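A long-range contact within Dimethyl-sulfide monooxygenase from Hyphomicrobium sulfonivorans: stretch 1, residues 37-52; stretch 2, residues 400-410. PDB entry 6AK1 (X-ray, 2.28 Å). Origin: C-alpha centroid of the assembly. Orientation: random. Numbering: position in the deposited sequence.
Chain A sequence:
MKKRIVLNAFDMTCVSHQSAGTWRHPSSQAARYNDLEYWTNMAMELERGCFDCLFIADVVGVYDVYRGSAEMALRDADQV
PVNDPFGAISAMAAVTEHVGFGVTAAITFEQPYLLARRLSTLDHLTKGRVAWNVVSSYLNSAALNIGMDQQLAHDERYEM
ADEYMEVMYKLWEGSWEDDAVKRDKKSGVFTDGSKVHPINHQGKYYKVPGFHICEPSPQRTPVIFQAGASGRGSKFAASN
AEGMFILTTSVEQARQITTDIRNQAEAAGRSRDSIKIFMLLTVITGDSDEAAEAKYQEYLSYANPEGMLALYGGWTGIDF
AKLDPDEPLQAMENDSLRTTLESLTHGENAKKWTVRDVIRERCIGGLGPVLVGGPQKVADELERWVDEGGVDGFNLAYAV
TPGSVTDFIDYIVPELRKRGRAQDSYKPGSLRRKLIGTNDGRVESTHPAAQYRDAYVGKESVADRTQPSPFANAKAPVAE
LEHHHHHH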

# COMPACT_ATOMS: atom_id res chain seq x y z
N GLU A 37 15.63 2.86 14.66
CA GLU A 37 16.33 1.58 14.50
C GLU A 37 15.39 0.45 14.11
O GLU A 37 15.83 -0.49 13.43
N TYR A 38 14.13 0.48 14.54
CA TYR A 38 13.19 -0.56 14.09
C TYR A 38 13.07 -0.55 12.57
O TYR A 38 13.15 -1.59 11.92
N TRP A 39 12.93 0.64 11.99
CA TRP A 39 12.70 0.73 10.56
C TRP A 39 13.95 0.41 9.75
O TRP A 39 13.86 -0.29 8.73
N THR A 40 15.12 0.88 10.18
CA THR A 40 16.33 0.57 9.41
C THR A 40 16.68 -0.92 9.51
O THR A 40 17.10 -1.52 8.52
N ASN A 41 16.50 -1.52 10.69
CA ASN A 41 16.67 -2.97 10.81
C ASN A 41 15.66 -3.73 9.94
O ASN A 41 16.01 -4.74 9.32
N MET A 42 14.41 -3.28 9.91
CA MET A 42 13.40 -3.92 9.06
C MET A 42 13.81 -3.89 7.59
O MET A 42 13.78 -4.92 6.90
N ALA A 43 14.23 -2.71 7.09
CA ALA A 43 14.58 -2.58 5.67
C ALA A 43 15.77 -3.46 5.30
O ALA A 43 15.78 -4.06 4.22
N MET A 44 16.77 -3.53 6.17
CA MET A 44 17.92 -4.40 5.90
C MET A 44 17.52 -5.86 5.92
O MET A 44 17.99 -6.65 5.10
N GLU A 45 16.65 -6.24 6.86
CA GLU A 45 16.20 -7.62 6.97
C GLU A 45 15.38 -8.04 5.75
O GLU A 45 15.47 -9.19 5.31
N LEU A 46 14.61 -7.11 5.16
CA LEU A 46 13.92 -7.41 3.91
C LEU A 46 14.88 -7.71 2.76
O LEU A 46 14.55 -8.52 1.89
N GLU A 47 16.06 -7.07 2.73
CA GLU A 47 16.98 -7.35 1.63
C GLU A 47 17.71 -8.67 1.81
O GLU A 47 18.06 -9.33 0.83
N ARG A 48 17.94 -9.09 3.06
CA ARG A 48 18.47 -10.43 3.30
C ARG A 48 17.60 -11.50 2.65
O ARG A 48 18.11 -12.54 2.21
N GLY A 49 16.30 -11.26 2.55
CA GLY A 49 15.39 -12.17 1.89
C GLY A 49 14.94 -11.76 0.50
O GLY A 49 14.05 -12.41 -0.05
N CYS A 50 15.51 -10.68 -0.06
CA CYS A 50 15.19 -10.19 -1.42
C CYS A 50 13.70 -9.91 -1.59
O CYS A 50 13.12 -10.12 -2.67
N PHE A 51 13.05 -9.43 -0.53
CA PHE A 51 11.67 -8.97 -0.65
C PHE A 51 11.59 -7.80 -1.63
O PHE A 51 12.51 -6.99 -1.75
N ASP A 52 10.46 -7.71 -2.33
CA ASP A 52 10.30 -6.64 -3.31
C ASP A 52 10.10 -5.28 -2.64
O ASP A 52 10.65 -4.28 -3.11
N VAL A 400 3.65 -10.88 15.08
CA VAL A 400 4.74 -10.28 15.82
C VAL A 400 5.77 -9.79 14.82
O VAL A 400 5.94 -10.38 13.74
N THR A 401 6.44 -8.70 15.15
CA THR A 401 7.42 -8.11 14.26
C THR A 401 8.67 -7.87 15.08
O THR A 401 8.57 -7.48 16.24
N PRO A 402 9.86 -8.12 14.50
CA PRO A 402 10.10 -8.50 13.10
C PRO A 402 10.05 -9.98 12.82
O PRO A 402 10.39 -10.35 11.69
N GLY A 403 9.69 -10.80 13.82
CA GLY A 403 9.80 -12.25 13.65
C GLY A 403 8.99 -12.78 12.48
O GLY A 403 9.39 -13.77 11.85
N SER A 404 7.87 -12.13 12.16
CA SER A 404 7.03 -12.60 11.06
C SER A 404 7.80 -12.59 9.75
O SER A 404 7.72 -13.54 8.97
N VAL A 405 8.56 -11.52 9.49
CA VAL A 405 9.39 -11.42 8.29
C VAL A 405 10.60 -12.34 8.38
O VAL A 405 10.95 -13.04 7.42
N THR A 406 11.27 -12.34 9.54
CA THR A 406 12.43 -13.21 9.75
C THR A 406 12.07 -14.68 9.59
O THR A 406 12.81 -15.44 8.96
N ASP A 407 10.94 -15.11 10.17
CA ASP A 407 10.53 -16.51 10.01
C ASP A 407 10.22 -16.84 8.55
O ASP A 407 10.59 -17.91 8.05
N PHE A 408 9.52 -15.93 7.85
CA PHE A 408 9.27 -16.15 6.43
C PHE A 408 10.56 -16.33 5.65
O PHE A 408 10.70 -17.26 4.85
N ILE A 409 11.53 -15.44 5.88
CA ILE A 409 12.80 -15.55 5.17
C ILE A 409 13.51 -16.86 5.52
O ILE A 409 14.00 -17.57 4.64
N ASP A 410 13.55 -17.21 6.80
CA ASP A 410 14.33 -18.38 7.23
C ASP A 410 13.69 -19.70 6.79
O ASP A 410 14.39 -20.61 6.35

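What fills the space between the two nearly parallel helices, whose axes approach to 9.9 Å? Mostly aliphatic side chains. V405 (chi1 t) points toward stretch 1, and its CG1 lies 3.6 Å from L46 CD2; the CA-to-CB bond of L46 points away, but its m, t rotamer brings the end of the chain back. M42 does something similar: its bond leaves sideways, and the t, p, p rotamer curls CE to 3.6 Å from P402 CB, with SD 4.2 Å from V405 CG2.

Why do the backbones come closest at G49? No side chain stands there, so its CA sits 5.4 Å from I409 CA and I409 CG2 can approach G49 CA to 3.7 Å. A CB on G49 would fall 2.6 Å from I409 CG1, a clash. I409, in the m, t rotamer, has the largest covered area of the contact, and its CD1 reaches 3.1 Å from E45 O.

How do the aromatic residues join in? F51 and F408 both point toward the opposite stretch and meet with F51 CZ 3.6 Å from F408 CD1, their ring planes nearly perpendicular at 89°. F51 CE1 also rests 3.8 Å from I409 CG1.

Which polar groups tie the stretches together? E45 (t, p) points toward stretch 2 and accepts a hydrogen bond from T406, OG1 to OE2 at 2.7 Å. That same E45 OE2 forms a salt bridge with R48 NH2 at 2.9 Å, which helps hold the arginine in place. R48 NH2 in turn bridges to D410 OD1 at 2.9 Å, while R48 NH1 donates to the same D410 OD1 at 3.1 Å; I409 CG2 lies over one face of the guanidinium. Near the start of the contact, Y38 OH and T401 OG1 are hydrogen-bonded at 2.7 Å.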

# COMPACT_ATOMS: atom_id res chain seq x y z
CB GLU A 37 17.09 1.19 15.77
CG GLU A 37 18.24 2.14 16.15
CD GLU A 37 17.77 3.45 16.81
OE1 GLU A 37 16.59 3.54 17.22
OE2 GLU A 37 18.60 4.40 16.90
CB TYR A 38 11.81 -0.37 14.73
CG TYR A 38 10.73 -1.23 14.09
CD1 TYR A 38 10.52 -2.55 14.48
CD2 TYR A 38 9.93 -0.73 13.05
CE1 TYR A 38 9.55 -3.34 13.89
CE2 TYR A 38 8.97 -1.51 12.44
CZ TYR A 38 8.78 -2.82 12.86
OH TYR A 38 7.81 -3.59 12.28
CB TRP A 39 12.14 2.11 10.22
CG TRP A 39 10.80 2.28 10.87
CD1 TRP A 39 10.53 2.97 12.02
CD2 TRP A 39 9.56 1.71 10.43
NE1 TRP A 39 9.19 2.87 12.31
CE2 TRP A 39 8.57 2.11 11.35
CE3 TRP A 39 9.19 0.88 9.35
CZ2 TRP A 39 7.22 1.70 11.22
CZ3 TRP A 39 7.85 0.50 9.22
CH2 TRP A 39 6.88 0.91 10.15
CB THR A 40 17.52 1.45 9.85
OG1 THR A 40 17.79 1.28 11.25
CG2 THR A 40 17.21 2.90 9.59
CB ASN A 41 16.52 -3.42 12.26
CG ASN A 41 17.67 -2.99 13.13
OD1 ASN A 41 18.77 -2.72 12.65
ND2 ASN A 41 17.42 -2.94 14.44
CB MET A 42 12.03 -3.25 9.27
CG MET A 42 10.88 -3.80 8.40
SD MET A 42 10.65 -5.59 8.61
CE MET A 42 10.42 -5.65 10.38
CB ALA A 43 14.89 -1.11 5.33
CB MET A 44 19.03 -4.13 6.91
CG MET A 44 19.61 -2.73 6.81
SD MET A 44 21.18 -2.62 7.72
CE MET A 44 20.59 -2.44 9.40
CB GLU A 45 15.40 -7.80 8.26
CG GLU A 45 14.73 -9.16 8.41
CD GLU A 45 15.71 -10.28 8.79
OE1 GLU A 45 16.93 -10.08 8.64
OE2 GLU A 45 15.25 -11.35 9.24
CB LEU A 46 12.99 -6.26 3.53
CG LEU A 46 11.75 -6.02 4.42
CD1 LEU A 46 10.79 -5.08 3.76
CD2 LEU A 46 11.05 -7.31 4.74
CB GLU A 47 18.00 -6.21 1.44
CG GLU A 47 17.35 -4.96 0.95
CD GLU A 47 18.27 -4.03 0.18
OE1 GLU A 47 19.49 -3.96 0.46
OE2 GLU A 47 17.76 -3.34 -0.72
CB ARG A 48 18.61 -10.67 4.81
CG ARG A 48 19.22 -12.03 5.18
CD ARG A 48 19.41 -12.18 6.67
NE ARG A 48 18.17 -12.41 7.41
CZ ARG A 48 17.65 -13.62 7.65
NH1 ARG A 48 18.26 -14.71 7.19
NH2 ARG A 48 16.53 -13.74 8.35
CB CYS A 50 15.69 -11.18 -2.49
SG CYS A 50 17.49 -11.31 -2.64
CB PHE A 51 11.13 -8.52 0.72
CG PHE A 51 10.47 -9.62 1.52
CD1 PHE A 51 11.05 -10.88 1.63
CD2 PHE A 51 9.27 -9.38 2.18
CE1 PHE A 51 10.44 -11.88 2.37
CE2 PHE A 51 8.66 -10.38 2.94
CZ PHE A 51 9.24 -11.63 3.04
CB ASP A 52 9.14 -6.96 -4.24
CG ASP A 52 9.47 -8.12 -5.17
OD1 ASP A 52 9.20 -9.28 -4.77
OD2 ASP A 52 10.02 -7.88 -6.27
CB VAL A 400 5.39 -11.24 16.85
CG1 VAL A 400 4.35 -11.76 17.83
CG2 VAL A 400 6.07 -12.39 16.14
CB THR A 401 6.87 -6.80 13.61
OG1 THR A 401 7.87 -6.21 12.77
CG2 THR A 401 6.45 -5.81 14.67
CB PRO A 402 11.53 -8.02 12.87
CG PRO A 402 12.18 -8.38 14.17
CD PRO A 402 11.14 -7.92 15.21
CB SER A 404 5.77 -11.74 10.97
OG SER A 404 5.33 -11.67 9.62
CB VAL A 405 9.82 -9.96 8.08
CG1 VAL A 405 11.03 -9.90 7.17
CG2 VAL A 405 8.68 -9.13 7.52
CB THR A 406 13.02 -12.94 11.14
OG1 THR A 406 13.46 -11.58 11.20
CG2 THR A 406 14.22 -13.86 11.40
CB ASP A 407 9.30 -16.82 10.88
CG ASP A 407 9.65 -17.05 12.33
OD1 ASP A 407 10.85 -17.17 12.67
OD2 ASP A 407 8.69 -17.13 13.14
CB PHE A 408 8.46 -15.00 5.83
CG PHE A 408 7.81 -15.34 4.53
CD1 PHE A 408 8.49 -15.17 3.34
CD2 PHE A 408 6.52 -15.88 4.50
CE1 PHE A 408 7.90 -15.51 2.14
CE2 PHE A 408 5.93 -16.22 3.30
CZ PHE A 408 6.62 -16.03 2.12
CB ILE A 409 13.68 -14.32 5.46
CG1 ILE A 409 12.98 -13.06 4.97
CG2 ILE A 409 15.07 -14.48 4.81
CD1 ILE A 409 13.68 -11.76 5.37
CB ASP A 410 14.51 -18.36 8.75
CG ASP A 410 15.39 -17.20 9.22
OD1 ASP A 410 16.08 -16.59 8.38
OD2 ASP A 410 15.39 -16.90 10.42